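Local coordinates for DUF1460 domain-containing protein (Legionella pneumophila subsp. pneumophila, PDB 2IM9), which is of unknown function but belongs to an N-acetylmuramoyl-L-alanine amidase-like family of the papain-like peptidase clan, which suggests a role in cleaving peptidoglycan, at residues I241-R251 with L264-W274. Sequence-based numbering, arbitrary orientation.
Sequences IPNGAVIEIIR and LDISHLGFAIW
W274 and N243 show how side chains can add two bonds at the end of a strand pairing, where the chain enters strand 246-251 through a turn. The indole NE1 of W274 gives a nearly straight bond (170°) to I241 O, 2.7 Å away and in the ring plane, while W274 N donates to N243 OD1 (2.9 Å). With its CG anti to the backbone N (chi1 -169°), N243 brings its amide oxygen to that N-H. P242 to A245 form a type II turn with G244 at the positive phi, and G244 N bonds to A272 O. Beyond it, 246-251 and 264-274 pair within the antiparallel sheet, consistent with the papain-like fold suggested by its family; strand 311-317 lies beyond the first and strand 278-285 beyond the second. I247 and I241 close over A272 CB, with I247 CD1 only 3.4 Å from it, a tight fit. On the V246, E248 and I250 face, E248 runs outward: CB lies 3.9 Å from I266 CG2, CG rests 3.8 Å from L269 CB, CD sits 4.1 Å from I266 CD1 and OE2 4.2 Å from L269 CD1, while OE1 passes I266 CD1 before bonding to N142 of helix 137-147. At the far end R251 stretches alongside S267, where NE donates to OG (2.9 Å) near the guanidinium plane; a water joins NH2 to the same hydroxyl, and NH1 is hydrogen-bonded to T308 OG1.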
loop_
_atom_site.group_PDB
_atom_site.type_symbol
_atom_site.label_atom_id
_atom_site.label_comp_id
_atom_site.label_asym_id
_atom_site.label_seq_id
_atom_site.Cartn_x
_atom_site.Cartn_y
_atom_site.Cartn_z
ATOM N N ILE A 241 -9.328 9.067 -13.854
ATOM C CA ILE A 241 -8.913 8.452 -12.598
ATOM C C ILE A 241 -10.042 8.740 -11.598
ATOM O O ILE A 241 -10.347 9.907 -11.340
ATOM C CB ILE A 241 -7.575 9.047 -12.120
ATOM C CG1 ILE A 241 -6.472 8.790 -13.169
ATOM C CG2 ILE A 241 -7.212 8.507 -10.731
ATOM C CD1 ILE A 241 -5.120 9.446 -12.865
ATOM N N PRO A 242 -10.682 7.685 -11.054
ATOM C CA PRO A 242 -11.853 7.858 -10.180
ATOM C C PRO A 242 -11.485 8.346 -8.789
ATOM O O PRO A 242 -10.442 7.994 -8.269
ATOM C CB PRO A 242 -12.430 6.437 -10.057
ATOM C CG PRO A 242 -11.671 5.577 -10.968
ATOM C CD PRO A 242 -10.355 6.266 -11.259
ATOM N N ASN A 243 -12.367 9.134 -8.180
ATOM C CA ASN A 243 -12.215 9.482 -6.777
ATOM C C ASN A 243 -12.123 8.216 -5.922
ATOM O O ASN A 243 -12.913 7.275 -6.103
ATOM C CB ASN A 243 -13.387 10.355 -6.319
ATOM C CG ASN A 243 -13.157 10.967 -4.952
ATOM O OD1 ASN A 243 -12.129 11.597 -4.705
ATOM N ND2 ASN A 243 -14.122 10.785 -4.051
ATOM N N GLY A 244 -11.150 8.195 -5.010
ATOM C CA GLY A 244 -10.977 7.074 -4.080
ATOM C C GLY A 244 -10.188 5.916 -4.660
ATOM O O GLY A 244 -10.063 4.869 -4.022
ATOM N N ALA A 245 -9.649 6.083 -5.872
ATOM C CA ALA A 245 -8.838 5.008 -6.460
ATOM C C ALA A 245 -7.499 4.892 -5.707
ATOM O O ALA A 245 -7.071 5.831 -5.015
ATOM C CB ALA A 245 -8.597 5.254 -7.943
ATOM N N VAL A 246 -6.866 3.726 -5.814
ATOM C CA VAL A 246 -5.526 3.518 -5.289
ATOM C C VAL A 246 -4.553 3.718 -6.439
ATOM O O VAL A 246 -4.709 3.076 -7.498
ATOM C CB VAL A 246 -5.369 2.082 -4.710
ATOM C CG1 VAL A 246 -3.914 1.810 -4.351
ATOM C CG2 VAL A 246 -6.320 1.889 -3.478
ATOM N N ILE A 247 -3.585 4.625 -6.244
ATOM C CA ILE A 247 -2.553 4.924 -7.263
ATOM C C ILE A 247 -1.215 4.366 -6.808
ATOM O O ILE A 247 -0.762 4.694 -5.707
ATOM C CB ILE A 247 -2.372 6.459 -7.450
ATOM C CG1 ILE A 247 -3.672 7.098 -7.949
ATOM C CG2 ILE A 247 -1.234 6.750 -8.417
ATOM C CD1 ILE A 247 -3.632 8.616 -7.831
ATOM N N GLU A 248 -0.612 3.516 -7.637
ATOM C CA GLU A 248 0.728 2.971 -7.379
ATOM C C GLU A 248 1.755 3.542 -8.347
ATOM O O GLU A 248 1.491 3.686 -9.550
ATOM C CB GLU A 248 0.713 1.437 -7.460
ATOM C CG GLU A 248 -0.151 0.802 -6.381
ATOM C CD GLU A 248 -0.466 -0.673 -6.594
ATOM O OE1 GLU A 248 -0.091 -1.237 -7.644
ATOM O OE2 GLU A 248 -1.080 -1.263 -5.674
ATOM N N ILE A 249 2.939 3.840 -7.821
ATOM C CA ILE A 249 3.985 4.447 -8.626
ATOM C C ILE A 249 4.890 3.336 -9.157
ATOM O O ILE A 249 5.432 2.569 -8.361
ATOM C CB ILE A 249 4.806 5.476 -7.793
ATOM C CG1 ILE A 249 3.904 6.576 -7.194
ATOM C CG2 ILE A 249 5.966 6.033 -8.633
ATOM C CD1 ILE A 249 3.001 7.304 -8.198
ATOM N N ILE A 250 5.067 3.273 -10.483
ATOM C CA ILE A 250 5.650 2.100 -11.144
ATOM C C ILE A 250 7.038 2.366 -11.705
ATOM O O ILE A 250 7.249 3.365 -12.409
ATOM C CB ILE A 250 4.708 1.602 -12.295
ATOM C CG1 ILE A 250 3.268 1.397 -11.769
ATOM C CG2 ILE A 250 5.267 0.327 -12.957
ATOM C CD1 ILE A 250 3.149 0.489 -10.536
ATOM N N ARG A 251 7.963 1.466 -11.390
ATOM C CA ARG A 251 9.328 1.519 -11.883
ATOM C C ARG A 251 9.601 0.182 -12.594
ATOM O O ARG A 251 9.989 -0.795 -11.943
ATOM C CB ARG A 251 10.287 1.734 -10.720
ATOM C CG ARG A 251 10.038 3.019 -9.938
ATOM C CD ARG A 251 11.183 3.374 -9.052
ATOM N NE ARG A 251 10.805 4.338 -8.033
ATOM C CZ ARG A 251 11.657 5.204 -7.491
ATOM N NH1 ARG A 251 12.929 5.223 -7.893
ATOM N NH2 ARG A 251 11.244 6.037 -6.543
ATOM N N LEU A 264 12.511 -4.973 -8.313
ATOM C CA LEU A 264 11.250 -4.490 -7.783
ATOM C C LEU A 264 10.509 -3.665 -8.833
ATOM O O LEU A 264 11.106 -3.224 -9.837
ATOM C CB LEU A 264 11.499 -3.657 -6.521
ATOM C CG LEU A 264 10.310 -3.409 -5.578
ATOM C CD1 LEU A 264 9.551 -4.709 -5.203
ATOM C CD2 LEU A 264 10.834 -2.709 -4.335
ATOM N N ASP A 265 9.213 -3.468 -8.622
ATOM C CA ASP A 265 8.375 -2.822 -9.637
ATOM C C ASP A 265 7.576 -1.602 -9.159
ATOM O O ASP A 265 7.170 -0.776 -9.981
ATOM C CB ASP A 265 7.399 -3.845 -10.248
ATOM C CG ASP A 265 6.749 -4.765 -9.193
ATOM O OD1 ASP A 265 6.890 -4.502 -7.966
ATOM O OD2 ASP A 265 6.111 -5.765 -9.607
ATOM N N ILE A 266 7.304 -1.526 -7.858
ATOM C CA ILE A 266 6.413 -0.498 -7.292
ATOM C C ILE A 266 7.086 0.168 -6.086
ATOM O O ILE A 266 7.540 -0.528 -5.164
ATOM C CB ILE A 266 5.037 -1.098 -6.883
ATOM C CG1 ILE A 266 4.356 -1.780 -8.086
ATOM C CG2 ILE A 266 4.150 -0.023 -6.222
ATOM C CD1 ILE A 266 3.079 -2.482 -7.689
ATOM N N SER A 267 7.142 1.504 -6.081
ATOM C CA SER A 267 7.981 2.229 -5.111
ATOM C C SER A 267 7.170 3.032 -4.097
ATOM O O SER A 267 7.695 3.428 -3.033
ATOM C CB SER A 267 8.944 3.167 -5.851
ATOM O OG SER A 267 8.236 4.024 -6.739
ATOM N N HIS A 268 5.892 3.256 -4.396
ATOM C CA HIS A 268 5.041 4.105 -3.564
ATOM C C HIS A 268 3.572 3.949 -3.957
ATOM O O HIS A 268 3.250 3.458 -5.047
ATOM C CB HIS A 268 5.467 5.583 -3.721
ATOM C CG HIS A 268 4.883 6.501 -2.697
ATOM N ND1 HIS A 268 4.324 7.721 -3.018
ATOM C CD2 HIS A 268 4.787 6.386 -1.351
ATOM C CE1 HIS A 268 3.890 8.311 -1.913
ATOM N NE2 HIS A 268 4.165 7.524 -0.889
ATOM N N LEU A 269 2.688 4.335 -3.044
ATOM C CA LEU A 269 1.253 4.323 -3.335
ATOM C C LEU A 269 0.467 5.245 -2.441
ATOM O O LEU A 269 0.970 5.725 -1.422
ATOM C CB LEU A 269 0.676 2.898 -3.327
ATOM C CG LEU A 269 0.480 2.194 -1.979
ATOM C CD1 LEU A 269 -0.402 0.971 -2.193
ATOM C CD2 LEU A 269 1.795 1.753 -1.442
ATOM N N GLY A 270 -0.781 5.485 -2.823
ATOM C CA GLY A 270 -1.651 6.416 -2.091
ATOM C C GLY A 270 -2.996 6.444 -2.790
ATOM O O GLY A 270 -3.268 5.590 -3.652
ATOM N N PHE A 271 -3.827 7.427 -2.445
ATOM C CA PHE A 271 -5.168 7.538 -3.006
ATOM C C PHE A 271 -5.303 8.721 -3.951
ATOM O O PHE A 271 -4.628 9.750 -3.769
ATOM C CB PHE A 271 -6.205 7.729 -1.892
ATOM C CG PHE A 271 -6.326 6.555 -0.961
ATOM C CD1 PHE A 271 -6.992 5.404 -1.353
ATOM C CD2 PHE A 271 -5.765 6.605 0.313
ATOM C CE1 PHE A 271 -7.108 4.309 -0.490
ATOM C CE2 PHE A 271 -5.875 5.518 1.187
ATOM C CZ PHE A 271 -6.551 4.365 0.784
ATOM N N ALA A 272 -6.143 8.541 -4.961
ATOM C CA ALA A 272 -6.571 9.624 -5.846
ATOM C C ALA A 272 -7.773 10.273 -5.199
ATOM O O ALA A 272 -8.780 9.608 -4.976
ATOM C CB ALA A 272 -6.965 9.070 -7.231
ATOM N N ILE A 273 -7.689 11.570 -4.917
ATOM C CA ILE A 273 -8.817 12.265 -4.292
ATOM C C ILE A 273 -9.120 13.544 -5.080
ATOM O O ILE A 273 -8.246 14.391 -5.214
ATOM C CB ILE A 273 -8.517 12.639 -2.806
ATOM C CG1 ILE A 273 -8.154 11.406 -1.955
ATOM C CG2 ILE A 273 -9.711 13.424 -2.190
ATOM C CD1 ILE A 273 -9.319 10.398 -1.702
ATOM N N TRP A 274 -10.345 13.661 -5.587
ATOM C CA TRP A 274 -10.783 14.867 -6.307
ATOM C C TRP A 274 -11.331 15.891 -5.303
ATOM O O TRP A 274 -12.225 15.574 -4.520
ATOM C CB TRP A 274 -11.872 14.529 -7.304
ATOM C CG TRP A 274 -11.366 13.839 -8.527
ATOM C CD1 TRP A 274 -11.253 12.487 -8.730
ATOM C CD2 TRP A 274 -10.886 14.471 -9.714
ATOM N NE1 TRP A 274 -10.736 12.246 -9.993
ATOM C CE2 TRP A 274 -10.496 13.448 -10.607
ATOM C CE3 TRP A 274 -10.745 15.811 -10.114
ATOM C CZ2 TRP A 274 -9.991 13.723 -11.885
ATOM C CZ3 TRP A 274 -10.237 16.080 -11.376
ATOM C CH2 TRP A 274 -9.858 15.045 -12.243
HETATM O O HOH W 1 8.494 6.517 -5.518
#